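Local coordinates for protein lectin (Colocasia esculenta, PDB 5T1X) that probably binds mannose-type sugars, as a taro lectin related to the snowdrop (GNA) family of beta-prism lectins, at residues 4-18 and 21-33. Residues are numbered along the deposited sequence; the frame is centred on the assembly and turned at random.
Sequences FTDNLLFSGQVLYGD and LTAKNHQLVMQGD
L21, D18 and M30 carry a contact between sheets: the hairpin of strands 19-23 and 26-30 meets strands 8-10 and 14-16 and the turns beside them through a central leucine and a bonded join at either end, consistent with the beta-prism II fold of GNA-related lectins. L21 is the most covered residue, lying against F4, L9 and L15. With CG anti to its carbonyl carbon (chi1 -53°), it sends CD2 to the edge of the F4 ring, near the ring plane (3.7 Å from CE1), and to CD1 of L15 at 4.0 Å, that side chain crossing at about a right angle; its CD1 lies 4.2 Å from L9 CB. At one join, T22 N donates to D6 O at 2.8 Å, from 44° above the carbonyl plane, while L21 CA-H approaches the same oxygen. A water links D6 OD1 to T22 OG1. At the other, D18 N donates to M30 O (2.9 Å), and G32 N returns a bond to D18 OD1 (2.9 Å) from above the carboxylate plane, so the backbone of D18 holds the end of strand 26-30 and its carboxylate the residues just after it. M30 CG lies 3.4 Å from L15 O. The contacts to L9 and L15 place L21 where three sheets meet, and beyond it L9 and M30 both pack on L58 of strand 57-60.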
ATOM      1  N   PHE B   4      10.166   8.360   3.715  1.00 13.18           N
ATOM      2  CA  PHE B   4       9.633   7.191   4.380  1.00 12.91           C
ATOM      3  C   PHE B   4       8.237   7.438   4.961  1.00 14.93           C
ATOM      4  O   PHE B   4       7.962   8.509   5.504  1.00 14.51           O
ATOM      5  CB  PHE B   4      10.596   6.743   5.493  1.00 16.09           C
ATOM      6  CG  PHE B   4      10.207   5.449   6.154  1.00 19.36           C
ATOM      7  CD1 PHE B   4      10.218   4.252   5.439  1.00 23.14           C
ATOM      8  CD2 PHE B   4       9.839   5.417   7.494  1.00 22.88           C
ATOM      9  CE1 PHE B   4       9.846   3.054   6.051  1.00 24.13           C
ATOM     10  CE2 PHE B   4       9.477   4.215   8.105  1.00 25.71           C
ATOM     11  CZ  PHE B   4       9.483   3.042   7.379  1.00 23.39           C
ATOM     12  N   THR B   5       7.375   6.414   4.872  1.00 10.62           N
ATOM     13  CA  THR B   5       6.049   6.388   5.518  1.00 10.47           C
ATOM     14  C   THR B   5       6.051   5.131   6.394  1.00 12.77           C
ATOM     15  O   THR B   5       6.479   4.074   5.930  1.00 12.27           O
ATOM     16  CB  THR B   5       4.919   6.437   4.496  1.00 14.23           C
ATOM     17  OG1 THR B   5       5.136   7.530   3.598  1.00 12.96           O
ATOM     18  CG2 THR B   5       3.547   6.570   5.155  1.00 13.72           C
ATOM     19  N   ASP B   6       5.626   5.249   7.647  1.00 11.21           N
ATOM     20  CA  ASP B   6       5.758   4.179   8.642  1.00 11.07           C
ATOM     21  C   ASP B   6       5.183   2.821   8.244  1.00 10.68           C
ATOM     22  O   ASP B   6       5.817   1.825   8.570  1.00 10.12           O
ATOM     23  CB  ASP B   6       5.176   4.589   9.994  1.00 13.47           C
ATOM     24  CG  ASP B   6       6.094   5.470  10.832  1.00 29.88           C
ATOM     25  OD1 ASP B   6       7.334   5.318  10.721  1.00 32.44           O
ATOM     26  OD2 ASP B   6       5.573   6.268  11.641  1.00 33.60           O
ATOM     27  N   ASN B   7       4.055   2.758   7.533  1.00  9.39           N
ATOM     28  CA  ASN B   7       3.434   1.474   7.177  1.00  8.08           C
ATOM     29  C   ASN B   7       3.651   1.049   5.711  1.00 11.40           C
ATOM     30  O   ASN B   7       3.039   0.069   5.284  1.00 10.43           O
ATOM     31  CB  ASN B   7       1.925   1.541   7.463  1.00 10.32           C
ATOM     32  CG  ASN B   7       1.199   2.600   6.653  1.00 12.60           C
ATOM     33  OD1 ASN B   7       1.784   3.608   6.216  1.00 11.18           O
ATOM     34  ND2 ASN B   7      -0.097   2.409   6.437  1.00 12.75           N
ATOM     35  N   LEU B   8       4.499   1.775   4.946  1.00  8.45           N
ATOM     36  CA  LEU B   8       4.710   1.461   3.528  1.00  8.92           C
ATOM     37  C   LEU B   8       6.163   1.276   3.165  1.00 11.23           C
ATOM     38  O   LEU B   8       7.035   1.917   3.749  1.00 10.18           O
ATOM     39  CB  LEU B   8       4.180   2.617   2.645  1.00  9.20           C
ATOM     40  CG  LEU B   8       2.797   3.207   2.937  1.00 12.47           C
ATOM     41  CD1 LEU B   8       2.575   4.451   2.100  1.00 12.61           C
ATOM     42  CD2 LEU B   8       1.684   2.194   2.680  1.00 14.09           C
ATOM     43  N   LEU B   9       6.407   0.476   2.123  1.00  8.38           N
ATOM     44  CA  LEU B   9       7.717   0.303   1.517  1.00  7.47           C
ATOM     45  C   LEU B   9       7.517   0.252   0.008  1.00 10.51           C
ATOM     46  O   LEU B   9       6.975  -0.723  -0.503  1.00 10.19           O
ATOM     47  CB  LEU B   9       8.469  -0.940   2.050  1.00  7.96           C
ATOM     48  CG  LEU B   9       9.977  -0.947   1.750  1.00 12.33           C
ATOM     49  CD1 LEU B   9      10.711   0.025   2.642  1.00 13.36           C
ATOM     50  CD2 LEU B   9      10.563  -2.331   1.911  1.00 12.89           C
ATOM     51  N   PHE B  10       7.866   1.341  -0.689  1.00  7.65           N
ATOM     52  CA  PHE B  10       7.716   1.402  -2.137  1.00  7.28           C
ATOM     53  C   PHE B  10       8.922   0.767  -2.804  1.00  8.29           C
ATOM     54  O   PHE B  10       9.999   0.684  -2.186  1.00  7.93           O
ATOM     55  CB  PHE B  10       7.558   2.859  -2.610  1.00  8.14           C
ATOM     56  CG  PHE B  10       6.278   3.509  -2.163  1.00  8.50           C
ATOM     57  CD1 PHE B  10       5.095   3.309  -2.866  1.00 10.20           C
ATOM     58  CD2 PHE B  10       6.249   4.319  -1.028  1.00  9.83           C
ATOM     59  CE1 PHE B  10       3.901   3.908  -2.445  1.00 11.59           C
ATOM     60  CE2 PHE B  10       5.054   4.915  -0.608  1.00 11.92           C
ATOM     61  CZ  PHE B  10       3.887   4.702  -1.316  1.00 11.05           C
ATOM     62  N   SER B  11       8.754   0.318  -4.063  1.00  6.76           N
ATOM     63  CA  SER B  11       9.857  -0.212  -4.872  1.00  6.28           C
ATOM     64  C   SER B  11      11.067   0.728  -4.798  1.00 10.71           C
ATOM     65  O   SER B  11      10.915   1.943  -4.981  1.00  9.79           O
ATOM     66  CB  SER B  11       9.422  -0.342  -6.334  1.00 11.04           C
ATOM     67  OG  SER B  11       8.432  -1.345  -6.495  1.00 11.42           O
ATOM     68  N   GLY B  12      12.234   0.169  -4.513  1.00  8.52           N
ATOM     69  CA  GLY B  12      13.457   0.961  -4.435  1.00  9.71           C
ATOM     70  C   GLY B  12      13.845   1.357  -3.024  1.00 10.91           C
ATOM     71  O   GLY B  12      15.024   1.578  -2.768  1.00 11.52           O
ATOM     72  N   GLN B  13      12.882   1.430  -2.077  1.00  8.43           N
ATOM     73  CA  GLN B  13      13.260   1.779  -0.703  1.00  7.45           C
ATOM     74  C   GLN B  13      13.985   0.596  -0.048  1.00 13.20           C
ATOM     75  O   GLN B  13      13.771  -0.556  -0.432  1.00 12.98           O
ATOM     76  CB  GLN B  13      12.043   2.200   0.133  1.00  8.59           C
ATOM     77  CG  GLN B  13      11.390   3.476  -0.386  1.00 12.35           C
ATOM     78  CD  GLN B  13      10.338   3.988   0.559  1.00 15.65           C
ATOM     79  OE1 GLN B  13       9.268   3.392   0.726  1.00 11.25           O
ATOM     80  NE2 GLN B  13      10.604   5.139   1.156  1.00 14.72           N
ATOM     81  N   VAL B  14      14.891   0.877   0.883  1.00 11.12           N
ATOM     82  CA  VAL B  14      15.607  -0.207   1.564  1.00 11.52           C
ATOM     83  C   VAL B  14      15.441  -0.091   3.078  1.00 14.71           C
ATOM     84  O   VAL B  14      15.403   1.025   3.620  1.00 16.13           O
ATOM     85  CB  VAL B  14      17.115  -0.297   1.178  1.00 17.00           C
ATOM     86  CG1 VAL B  14      17.315  -0.361  -0.339  1.00 15.85           C
ATOM     87  CG2 VAL B  14      17.934   0.826   1.791  1.00 18.02           C
ATOM     88  N   LEU B  15      15.341  -1.248   3.751  1.00 10.10           N
ATOM     89  CA  LEU B  15      15.327  -1.369   5.213  1.00  8.90           C
ATOM     90  C   LEU B  15      16.497  -2.258   5.625  1.00  9.32           C
ATOM     91  O   LEU B  15      16.766  -3.266   4.977  1.00  9.13           O
ATOM     92  CB  LEU B  15      14.007  -1.949   5.759  1.00  9.96           C
ATOM     93  CG  LEU B  15      12.713  -1.138   5.599  1.00 14.89           C
ATOM     94  CD1 LEU B  15      11.542  -1.904   6.213  1.00 15.34           C
ATOM     95  CD2 LEU B  15      12.821   0.247   6.217  1.00 15.35           C
ATOM     96  N   TYR B  16      17.183  -1.905   6.706  1.00  8.78           N
ATOM     97  CA  TYR B  16      18.326  -2.677   7.218  1.00  8.58           C
ATOM     98  C   TYR B  16      18.581  -2.255   8.646  1.00 11.50           C
ATOM     99  O   TYR B  16      18.039  -1.236   9.087  1.00 10.35           O
ATOM    100  CB  TYR B  16      19.592  -2.432   6.345  1.00  9.60           C
ATOM    101  CG  TYR B  16      20.058  -0.989   6.339  1.00  9.57           C
ATOM    102  CD1 TYR B  16      21.010  -0.538   7.252  1.00 12.16           C
ATOM    103  CD2 TYR B  16      19.517  -0.065   5.447  1.00  9.89           C
ATOM    104  CE1 TYR B  16      21.407   0.800   7.279  1.00 12.55           C
ATOM    105  CE2 TYR B  16      19.895   1.277   5.476  1.00 11.50           C
ATOM    106  CZ  TYR B  16      20.843   1.703   6.395  1.00 17.12           C
ATOM    107  OH  TYR B  16      21.227   3.018   6.431  1.00 19.53           O
ATOM    108  N   GLY B  17      19.437  -2.999   9.343  1.00 10.26           N
ATOM    109  CA  GLY B  17      19.877  -2.641  10.694  1.00 10.63           C
ATOM    110  C   GLY B  17      18.772  -2.292  11.670  1.00 13.80           C
ATOM    111  O   GLY B  17      18.846  -1.275  12.369  1.00 13.05           O
ATOM    112  N   ASP B  18      17.736  -3.136  11.707  1.00 10.16           N
ATOM    113  CA  ASP B  18      16.564  -3.060  12.587  1.00 10.38           C
ATOM    114  C   ASP B  18      15.578  -1.942  12.156  1.00 12.96           C
ATOM    115  O   ASP B  18      14.674  -1.595  12.921  1.00 12.19           O
ATOM    116  CB  ASP B  18      16.962  -2.956  14.083  1.00 12.29           C
ATOM    117  CG  ASP B  18      18.003  -3.999  14.480  1.00 17.90           C
ATOM    118  OD1 ASP B  18      17.755  -5.204  14.259  1.00 15.07           O
ATOM    119  OD2 ASP B  18      19.089  -3.603  14.937  1.00 22.30           O
ATOM    120  N   LEU B  21       8.779  -1.280   9.386  1.00  8.91           N
ATOM    121  CA  LEU B  21       7.448  -0.751   9.134  1.00  7.21           C
ATOM    122  C   LEU B  21       6.658  -0.936  10.409  1.00 11.77           C
ATOM    123  O   LEU B  21       6.877  -1.918  11.135  1.00 11.60           O
ATOM    124  CB  LEU B  21       6.731  -1.444   7.953  1.00  7.17           C
ATOM    125  CG  LEU B  21       7.458  -1.513   6.613  1.00 11.56           C
ATOM    126  CD1 LEU B  21       6.544  -2.064   5.556  1.00 11.59           C
ATOM    127  CD2 LEU B  21       7.993  -0.140   6.189  1.00 14.69           C
ATOM    128  N   THR B  22       5.771   0.014  10.718  1.00  9.88           N
ATOM    129  CA  THR B  22       4.927  -0.051  11.909  1.00 10.08           C
ATOM    130  C   THR B  22       3.505   0.331  11.533  1.00 11.43           C
ATOM    131  O   THR B  22       3.300   1.211  10.697  1.00 12.20           O
ATOM    132  CB  THR B  22       5.453   0.853  13.047  1.00 15.89           C
ATOM    133  OG1 THR B  22       5.513   2.209  12.591  1.00 17.58           O
ATOM    134  CG2 THR B  22       6.833   0.436  13.560  1.00 14.85           C
ATOM    135  N   ALA B  23       2.525  -0.353  12.134  1.00  9.25           N
ATOM    136  CA  ALA B  23       1.093  -0.068  11.960  1.00  8.98           C
ATOM    137  C   ALA B  23       0.372  -0.569  13.182  1.00 13.04           C
ATOM    138  O   ALA B  23       0.427  -1.767  13.459  1.00 12.18           O
ATOM    139  CB  ALA B  23       0.542  -0.722  10.700  1.00 10.42           C
ATOM    140  N   LYS B  24      -0.266   0.341  13.948  1.00 11.06           N
ATOM    141  CA  LYS B  24      -0.941  -0.019  15.196  1.00 11.71           C
ATOM    142  C   LYS B  24       0.102  -0.711  16.098  1.00 16.89           C
ATOM    143  O   LYS B  24       1.179  -0.135  16.288  1.00 16.22           O
ATOM    144  CB  LYS B  24      -2.212  -0.865  14.940  1.00 13.11           C
ATOM    145  CG  LYS B  24      -3.340  -0.052  14.275  1.00 15.86           C
ATOM    146  CD  LYS B  24      -4.397  -0.914  13.576  1.00 18.33           C
ATOM    147  CE  LYS B  24      -5.206  -1.780  14.508  1.00 20.75           C
ATOM    148  NZ  LYS B  24      -6.066  -2.743  13.767  1.00 21.24           N
ATOM    149  N   ASN B  25      -0.163  -1.947  16.560  1.00 16.17           N
ATOM    150  CA  ASN B  25       0.763  -2.732  17.381  1.00 17.15           C
ATOM    151  C   ASN B  25       1.640  -3.680  16.525  1.00 19.75           C
ATOM    152  O   ASN B  25       2.480  -4.395  17.081  1.00 21.35           O
ATOM    153  CB  ASN B  25       0.002  -3.525  18.459  1.00 20.90           C
ATOM    154  CG  ASN B  25      -1.284  -4.230  18.052  1.00 45.15           C
ATOM    155  OD1 ASN B  25      -1.734  -4.213  16.895  1.00 29.24           O
ATOM    156  ND2 ASN B  25      -1.935  -4.842  19.035  1.00 44.24           N
ATOM    157  N   HIS B  26       1.464  -3.680  15.187  1.00 12.42           N
ATOM    158  CA  HIS B  26       2.246  -4.545  14.287  1.00 10.79           C
ATOM    159  C   HIS B  26       3.557  -3.895  13.856  1.00 12.63           C
ATOM    160  O   HIS B  26       3.617  -2.679  13.675  1.00 11.81           O
ATOM    161  CB  HIS B  26       1.450  -4.896  13.009  1.00 10.78           C
ATOM    162  CG  HIS B  26       0.014  -5.256  13.248  1.00 13.63           C
ATOM    163  ND1 HIS B  26      -0.336  -6.359  14.005  1.00 15.22           N
ATOM    164  CD2 HIS B  26      -1.114  -4.648  12.809  1.00 14.57           C
ATOM    165  CE1 HIS B  26      -1.660  -6.383  14.022  1.00 14.96           C
ATOM    166  NE2 HIS B  26      -2.176  -5.380  13.311  1.00 15.05           N
ATOM    167  N   GLN B  27       4.600  -4.717  13.642  1.00  9.29           N
ATOM    168  CA  GLN B  27       5.899  -4.262  13.133  1.00  8.57           C
ATOM    169  C   GLN B  27       6.448  -5.269  12.135  1.00 11.96           C
ATOM    170  O   GLN B  27       6.244  -6.464  12.320  1.00 12.79           O
ATOM    171  CB  GLN B  27       6.942  -4.080  14.258  1.00 11.04           C
ATOM    172  CG  GLN B  27       6.549  -3.159  15.398  1.00 22.37           C
ATOM    173  CD  GLN B  27       7.618  -3.189  16.459  1.00 38.22           C
ATOM    174  OE1 GLN B  27       8.678  -2.579  16.318  1.00 31.22           O
ATOM    175  NE2 GLN B  27       7.390  -3.951  17.519  1.00 27.41           N
ATOM    176  N   LEU B  28       7.153  -4.799  11.107  1.00  7.12           N
ATOM    177  CA  LEU B  28       7.862  -5.659  10.156  1.00  7.17           C
ATOM    178  C   LEU B  28       9.289  -5.172  10.188  1.00  9.25           C
ATOM    179  O   LEU B  28       9.565  -4.080   9.703  1.00  7.91           O
ATOM    180  CB  LEU B  28       7.247  -5.656   8.730  1.00  6.93           C
ATOM    181  CG  LEU B  28       7.974  -6.550   7.700  1.00 10.51           C
ATOM    182  CD1 LEU B  28       7.810  -8.050   8.032  1.00 11.51           C
ATOM    183  CD2 LEU B  28       7.488  -6.281   6.288  1.00 10.78           C
ATOM    184  N   VAL B  29      10.191  -5.948  10.819  1.00  7.80           N
ATOM    185  CA  VAL B  29      11.567  -5.511  11.069  1.00  8.03           C
ATOM    186  C   VAL B  29      12.600  -6.269  10.225  1.00 10.91           C
ATOM    187  O   VAL B  29      12.648  -7.488  10.287  1.00  8.84           O
ATOM    188  CB  VAL B  29      11.931  -5.655  12.590  1.00 11.42           C
ATOM    189  CG1 VAL B  29      13.247  -4.947  12.902  1.00 11.05           C
ATOM    190  CG2 VAL B  29      10.816  -5.128  13.500  1.00 11.64           C
ATOM    191  N   MET B  30      13.483  -5.534   9.513  1.00  6.77           N
ATOM    192  CA  MET B  30      14.647  -6.141   8.853  1.00  6.65           C
ATOM    193  C   MET B  30      15.760  -6.074   9.873  1.00 10.66           C
ATOM    194  O   MET B  30      16.448  -5.055   9.989  1.00  9.93           O
ATOM    195  CB  MET B  30      15.024  -5.422   7.536  1.00  8.37           C
ATOM    196  CG  MET B  30      16.250  -6.025   6.848  1.00 10.72           C
ATOM    197  SD  MET B  30      15.929  -7.701   6.238  1.00 12.84           S
ATOM    198  CE  MET B  30      16.893  -8.682   7.395  1.00 11.16           C
ATOM    199  N   GLN B  31      15.879  -7.134  10.688  1.00  7.98           N
ATOM    200  CA  GLN B  31      16.819  -7.124  11.796  1.00  7.83           C
ATOM    201  C   GLN B  31      18.283  -7.232  11.390  1.00 11.19           C
ATOM    202  O   GLN B  31      18.610  -7.732  10.312  1.00 11.55           O
ATOM    203  CB  GLN B  31      16.482  -8.229  12.793  1.00  8.95           C
ATOM    204  CG  GLN B  31      15.040  -8.159  13.268  1.00 10.49           C
ATOM    205  CD  GLN B  31      14.696  -9.167  14.313  1.00 13.26           C
ATOM    206  OE1 GLN B  31      13.692  -9.010  14.998  1.00 13.14           O
ATOM    207  NE2 GLN B  31      15.491 -10.237  14.446  1.00 11.32           N
ATOM    208  N   GLY B  32      19.143  -6.797  12.312  1.00 10.66           N
ATOM    209  CA  GLY B  32      20.596  -6.839  12.177  1.00 11.47           C
ATOM    210  C   GLY B  32      21.175  -8.239  12.145  1.00 14.87           C
ATOM    211  O   GLY B  32      22.356  -8.393  11.829  1.00 15.40           O
ATOM    212  N   ASP B  33      20.358  -9.276  12.473  1.00  9.63           N
ATOM    213  CA  ASP B  33      20.802 -10.675  12.438  1.00  8.73           C
ATOM    214  C   ASP B  33      20.396 -11.377  11.121  1.00 12.33           C
ATOM    215  O   ASP B  33      20.447 -12.603  11.047  1.00 12.72           O
ATOM    216  CB  ASP B  33      20.246 -11.457  13.637  1.00  8.87           C
ATOM    217  CG  ASP B  33      18.748 -11.663  13.596  1.00 13.98           C
ATOM    218  OD1 ASP B  33      18.060 -10.882  12.916  1.00 13.21           O
ATOM    219  OD2 ASP B  33      18.263 -12.589  14.260  1.00 12.54           O
TER
HETATM  220  O   HOH W   1       8.304   2.550  11.156  1.00 25.71           O
HETATM  221  O   HOH W   2      20.114  -5.785   8.692  1.00 25.15           O